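Local structure of protocatechuate decarboxylase (Klebsiella pneumoniae, 5O3M) at residues M78-I83 with I91-H96; G221-I226 with E286-P291. The protein decarboxylates 3,4-dihydroxybenzoic acid (protocatechuate) as a prenylated-flavin-dependent enzyme of the UbiD family, and can be used in reverse to carboxylate catechols at the para position. All coordinates share one frame; numbering follows the deposited sequence.

Contact 1: residues M78-I83 with I91-H96; sequences MMFNNI and ILVGMH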
# COMPACT_ATOMS: atom_id res chain seq x y z
N MET A 78 -43.30 1.52 -24.53
CA MET A 78 -44.59 2.11 -24.20
C MET A 78 -44.98 3.22 -25.17
O MET A 78 -44.19 4.13 -25.42
CB MET A 78 -44.59 2.64 -22.77
CG MET A 78 -45.95 3.08 -22.30
SD MET A 78 -46.08 3.01 -20.51
CE MET A 78 -47.76 3.57 -20.24
N MET A 79 -46.20 3.14 -25.69
CA MET A 79 -46.75 4.17 -26.57
C MET A 79 -47.78 4.99 -25.79
O MET A 79 -48.74 4.43 -25.25
CB MET A 79 -47.39 3.55 -27.82
CG MET A 79 -47.94 4.56 -28.85
SD MET A 79 -46.66 5.38 -29.82
CE MET A 79 -46.18 4.07 -30.96
N PHE A 80 -47.56 6.31 -25.73
CA PHE A 80 -48.52 7.25 -25.14
C PHE A 80 -49.34 7.87 -26.27
O PHE A 80 -48.83 8.68 -27.05
CB PHE A 80 -47.79 8.31 -24.32
CG PHE A 80 -47.15 7.78 -23.08
CD1 PHE A 80 -45.88 7.20 -23.13
CD2 PHE A 80 -47.80 7.84 -21.85
CE1 PHE A 80 -45.26 6.70 -21.97
CE2 PHE A 80 -47.19 7.33 -20.68
CZ PHE A 80 -45.92 6.76 -20.75
N ASN A 81 -50.62 7.49 -26.36
CA ASN A 81 -51.47 7.94 -27.46
C ASN A 81 -52.13 9.29 -27.21
O ASN A 81 -52.53 9.95 -28.17
CB ASN A 81 -52.58 6.93 -27.73
CG ASN A 81 -52.08 5.68 -28.42
OD1 ASN A 81 -51.13 5.73 -29.21
ND2 ASN A 81 -52.73 4.55 -28.13
N ASN A 82 -52.29 9.69 -25.95
CA ASN A 82 -53.09 10.86 -25.59
C ASN A 82 -52.15 11.84 -24.91
O ASN A 82 -51.80 11.67 -23.74
CB ASN A 82 -54.25 10.44 -24.70
CG ASN A 82 -55.21 11.58 -24.39
OD1 ASN A 82 -54.96 12.75 -24.70
ND2 ASN A 82 -56.33 11.24 -23.76
N ILE A 83 -51.73 12.87 -25.65
CA ILE A 83 -50.69 13.80 -25.24
C ILE A 83 -51.35 15.15 -24.99
O ILE A 83 -51.81 15.80 -25.94
CB ILE A 83 -49.59 13.92 -26.30
CG1 ILE A 83 -49.14 12.54 -26.80
CG2 ILE A 83 -48.43 14.77 -25.77
CD1 ILE A 83 -48.41 11.67 -25.75
N ILE A 91 -46.39 9.29 -28.49
CA ILE A 91 -45.00 9.26 -28.07
C ILE A 91 -44.62 7.83 -27.71
O ILE A 91 -45.35 7.15 -26.98
CB ILE A 91 -44.75 10.21 -26.88
CG1 ILE A 91 -45.23 11.63 -27.23
CG2 ILE A 91 -43.26 10.16 -26.43
CD1 ILE A 91 -45.06 12.63 -26.12
N LEU A 92 -43.50 7.38 -28.25
CA LEU A 92 -42.97 6.06 -27.96
C LEU A 92 -41.65 6.20 -27.23
O LEU A 92 -40.77 6.96 -27.66
CB LEU A 92 -42.78 5.26 -29.25
CG LEU A 92 -42.02 3.94 -29.15
CD1 LEU A 92 -42.91 2.82 -28.58
CD2 LEU A 92 -41.50 3.60 -30.53
N VAL A 93 -41.50 5.47 -26.12
CA VAL A 93 -40.27 5.43 -25.35
C VAL A 93 -39.95 3.97 -25.04
O VAL A 93 -40.85 3.12 -25.00
CB VAL A 93 -40.38 6.28 -24.05
CG1 VAL A 93 -40.54 7.76 -24.38
CG2 VAL A 93 -41.53 5.78 -23.18
N GLY A 94 -38.66 3.68 -24.85
CA GLY A 94 -38.24 2.40 -24.31
C GLY A 94 -38.04 1.30 -25.32
O GLY A 94 -37.89 0.14 -24.92
N MET A 95 -38.03 1.64 -26.61
CA MET A 95 -37.88 0.63 -27.66
C MET A 95 -36.62 -0.21 -27.44
O MET A 95 -36.66 -1.44 -27.57
CB MET A 95 -37.85 1.31 -29.02
CG MET A 95 -38.18 0.41 -30.19
SD MET A 95 -39.86 -0.28 -30.18
CE MET A 95 -39.79 -1.20 -31.70
N HIS A 96 -35.50 0.42 -27.11
CA HIS A 96 -34.25 -0.31 -26.90
C HIS A 96 -33.93 -0.53 -25.43
O HIS A 96 -32.79 -0.84 -25.10
CB HIS A 96 -33.08 0.42 -27.57
CG HIS A 96 -33.42 1.05 -28.89
ND1 HIS A 96 -33.76 2.38 -29.01
CD2 HIS A 96 -33.48 0.53 -30.14
CE1 HIS A 96 -34.01 2.66 -30.28
NE2 HIS A 96 -33.85 1.55 -30.99

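Contact 2: residues G221-I226 with E286-P291; sequences GKPLPI and EGELLP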
# COMPACT_ATOMS: atom_id res chain seq x y z
N GLY A 221 -18.07 31.02 -42.80
CA GLY A 221 -19.23 31.85 -42.54
C GLY A 221 -20.50 31.32 -43.16
O GLY A 221 -21.38 32.10 -43.53
N LYS A 222 -20.63 30.00 -43.29
CA LYS A 222 -21.74 29.36 -43.96
C LYS A 222 -22.42 28.33 -43.06
O LYS A 222 -21.76 27.69 -42.23
CB LYS A 222 -21.30 28.67 -45.26
CG LYS A 222 -20.64 29.58 -46.30
CD LYS A 222 -20.66 28.92 -47.67
CE LYS A 222 -19.61 29.49 -48.61
NZ LYS A 222 -19.92 30.88 -49.02
N PRO A 223 -23.72 28.13 -43.22
CA PRO A 223 -24.42 27.07 -42.48
C PRO A 223 -24.03 25.68 -42.96
O PRO A 223 -23.44 25.49 -44.03
CB PRO A 223 -25.90 27.36 -42.76
CG PRO A 223 -25.90 28.10 -44.08
CD PRO A 223 -24.63 28.91 -44.09
N LEU A 224 -24.38 24.68 -42.16
CA LEU A 224 -24.22 23.28 -42.55
C LEU A 224 -25.60 22.64 -42.60
O LEU A 224 -26.25 22.47 -41.55
CB LEU A 224 -23.31 22.51 -41.60
CG LEU A 224 -23.00 21.11 -42.15
CD1 LEU A 224 -21.81 21.15 -43.11
CD2 LEU A 224 -22.79 20.07 -41.05
N PRO A 225 -26.08 22.26 -43.79
CA PRO A 225 -27.39 21.62 -43.87
C PRO A 225 -27.36 20.23 -43.26
O PRO A 225 -26.40 19.46 -43.43
CB PRO A 225 -27.66 21.56 -45.38
CG PRO A 225 -26.30 21.50 -45.98
CD PRO A 225 -25.42 22.35 -45.10
N ILE A 226 -28.43 19.90 -42.55
CA ILE A 226 -28.49 18.71 -41.71
C ILE A 226 -29.93 18.21 -41.73
O ILE A 226 -30.87 18.98 -41.96
CB ILE A 226 -28.00 19.06 -40.29
CG1 ILE A 226 -28.02 17.85 -39.36
CG2 ILE A 226 -28.82 20.19 -39.70
CD1 ILE A 226 -27.41 18.17 -38.01
N GLU A 286 -35.55 19.07 -40.82
CA GLU A 286 -34.57 19.59 -41.76
C GLU A 286 -34.15 20.99 -41.31
O GLU A 286 -35.00 21.82 -40.97
CB GLU A 286 -35.13 19.64 -43.19
CG GLU A 286 -35.78 18.33 -43.67
CD GLU A 286 -36.13 18.33 -45.16
OE1 GLU A 286 -35.99 19.39 -45.82
OE2 GLU A 286 -36.56 17.26 -45.68
N GLY A 287 -32.85 21.24 -41.29
CA GLY A 287 -32.37 22.55 -40.92
C GLY A 287 -30.92 22.75 -41.31
O GLY A 287 -30.35 21.97 -42.07
N GLU A 288 -30.34 23.83 -40.78
CA GLU A 288 -28.93 24.12 -40.98
C GLU A 288 -28.30 24.59 -39.67
O GLU A 288 -28.88 25.41 -38.95
CB GLU A 288 -28.74 25.17 -42.09
CG GLU A 288 -29.74 26.31 -42.08
CD GLU A 288 -29.62 27.21 -43.31
OE1 GLU A 288 -29.28 26.68 -44.39
OE2 GLU A 288 -29.87 28.43 -43.19
N LEU A 289 -27.12 24.06 -39.37
CA LEU A 289 -26.34 24.56 -38.23
C LEU A 289 -25.80 25.95 -38.55
O LEU A 289 -25.02 26.12 -39.49
CB LEU A 289 -25.20 23.60 -37.89
CG LEU A 289 -25.64 22.30 -37.20
CD1 LEU A 289 -24.57 21.21 -37.30
CD2 LEU A 289 -25.98 22.56 -35.74
N LEU A 290 -26.21 26.95 -37.74
CA LEU A 290 -25.92 28.35 -38.03
C LEU A 290 -24.48 28.70 -37.67
O LEU A 290 -23.97 28.28 -36.62
CB LEU A 290 -26.88 29.26 -37.26
CG LEU A 290 -28.32 29.17 -37.77
CD1 LEU A 290 -29.21 30.08 -36.96
CD2 LEU A 290 -28.43 29.49 -39.28
N PRO A 291 -23.80 29.45 -38.52
CA PRO A 291 -22.42 29.84 -38.23
C PRO A 291 -22.39 31.09 -37.36
O PRO A 291 -23.25 31.97 -37.47
CB PRO A 291 -21.83 30.11 -39.62
CG PRO A 291 -23.02 30.64 -40.40
CD PRO A 291 -24.25 29.94 -39.84

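Contact 1: residues M78-I83 with I91-H96
M78 opens the pairing of strands 78-80 and 91-93, a beta hairpin in which M78 and V93 form an antiparallel hydrogen-bonded pair. M78 N reaches V93 O at 3.0 Å, almost straight, and V93 N returns to M78 O. M79 faces L92 in a non-hydrogen-bonded pair. Its chain leaves with CG anti to the backbone N (chi1 -177°), then bends at chi2 and chi3, which brings SD to 3.6 Å from I91 O and 3.9 Å from L92 CB; the M79 and L92 side chains cross at about a right angle, and I32 of helix 28-36 touches M79 on this face. On the face of M78, F80 and V93, the F80 ring turns its edge to the neighbouring strand, with CE1 4.0 Å from V93 CG2 and I91 O near the ring plane. F80 N donates to that same oxygen at 2.7 Å, and I91 N answers to F80 O. Further along, I83 points toward the other segment, its CD1 3.5 Å from I91 CD1, and these two side chains are also roughly perpendicular. Every touching side chain is apolar and buried, so directionality comes from the four backbone bonds and the side chains add dispersion contacts.

Contact 2: residues G221-I226 with E286-P291
P223 and E288 run alongside each other in the same direction, with P223 CB 3.6 Å from E288 CB. The acid chain starts with CG between its backbone N and carbonyl carbon (chi1 41°) and then runs extended, which carries the carboxylate along the proline ring and leaves OE1 3.7 Å from P223 CG. K327 of strand 323-331 makes a long, weak ion pair with E288 OE2. P291 packs against the chain of K222 and P223: its CB is 3.6 Å from K222 O, and its CD meets P223 CB. On the face of L224, I226 and L289, the leucines approach through their CB atoms, 4.3 Å between L224 CB and L289 CB, while I226 CD1 comes within 4.2 Å of L289 CD1. I226 CG2 sits over the backbone of G287, 3.3 Å from G287 O, where the glycine brings no side chain of its own. Four backbone hydrogen bonds join the strands, L224 with L289 and I226 with G287 each pairing twice; the straightest is G287 N to I226 O, at 177°. P225, which lacks an N-H, falls in the non-hydrogen-bonded pair with E288, where none is needed for this pairing. These are antiparallel neighbours in the sheet of the UbiD Rift-related domain, and strand 323-331 flanks 286-289 on its other edge. G221 ends helix 209-219 in a Schellman motif whose positive phi turns the chain toward strand 224-226. The same helix covers the leucine face, F213 and A217 touching L224, I210 touching I226 and R214 touching L289. At the far end, the carboxylate of E286 is held by the backbone N atoms of S272 and V271.

In the fold
Contact 1 comes first along the chain, both of its segments preceding those of contact 2; their centres lie about 30 Å apart and their nearest atoms about 18 Å, without touching. They belong to different sheets. The hairpin of contact 1, in the N-terminal UbiD domain, forms the middle of a mixed four-strand sheet, with 42-45 and 337-339 outermost within this chain. Contact 2, in the Rift-related domain, joins strands 224-230 and 283-289 of the antiparallel sheet. Strand 337-339, from much later in the sequence, pairs with 91-93, so the chain returns to complete the earlier sheet and ties the two regions together. Contact 1 lies nearer the centre of the chain, the side chain of V93 about 11 Å from a bound pentane-1,5-diol.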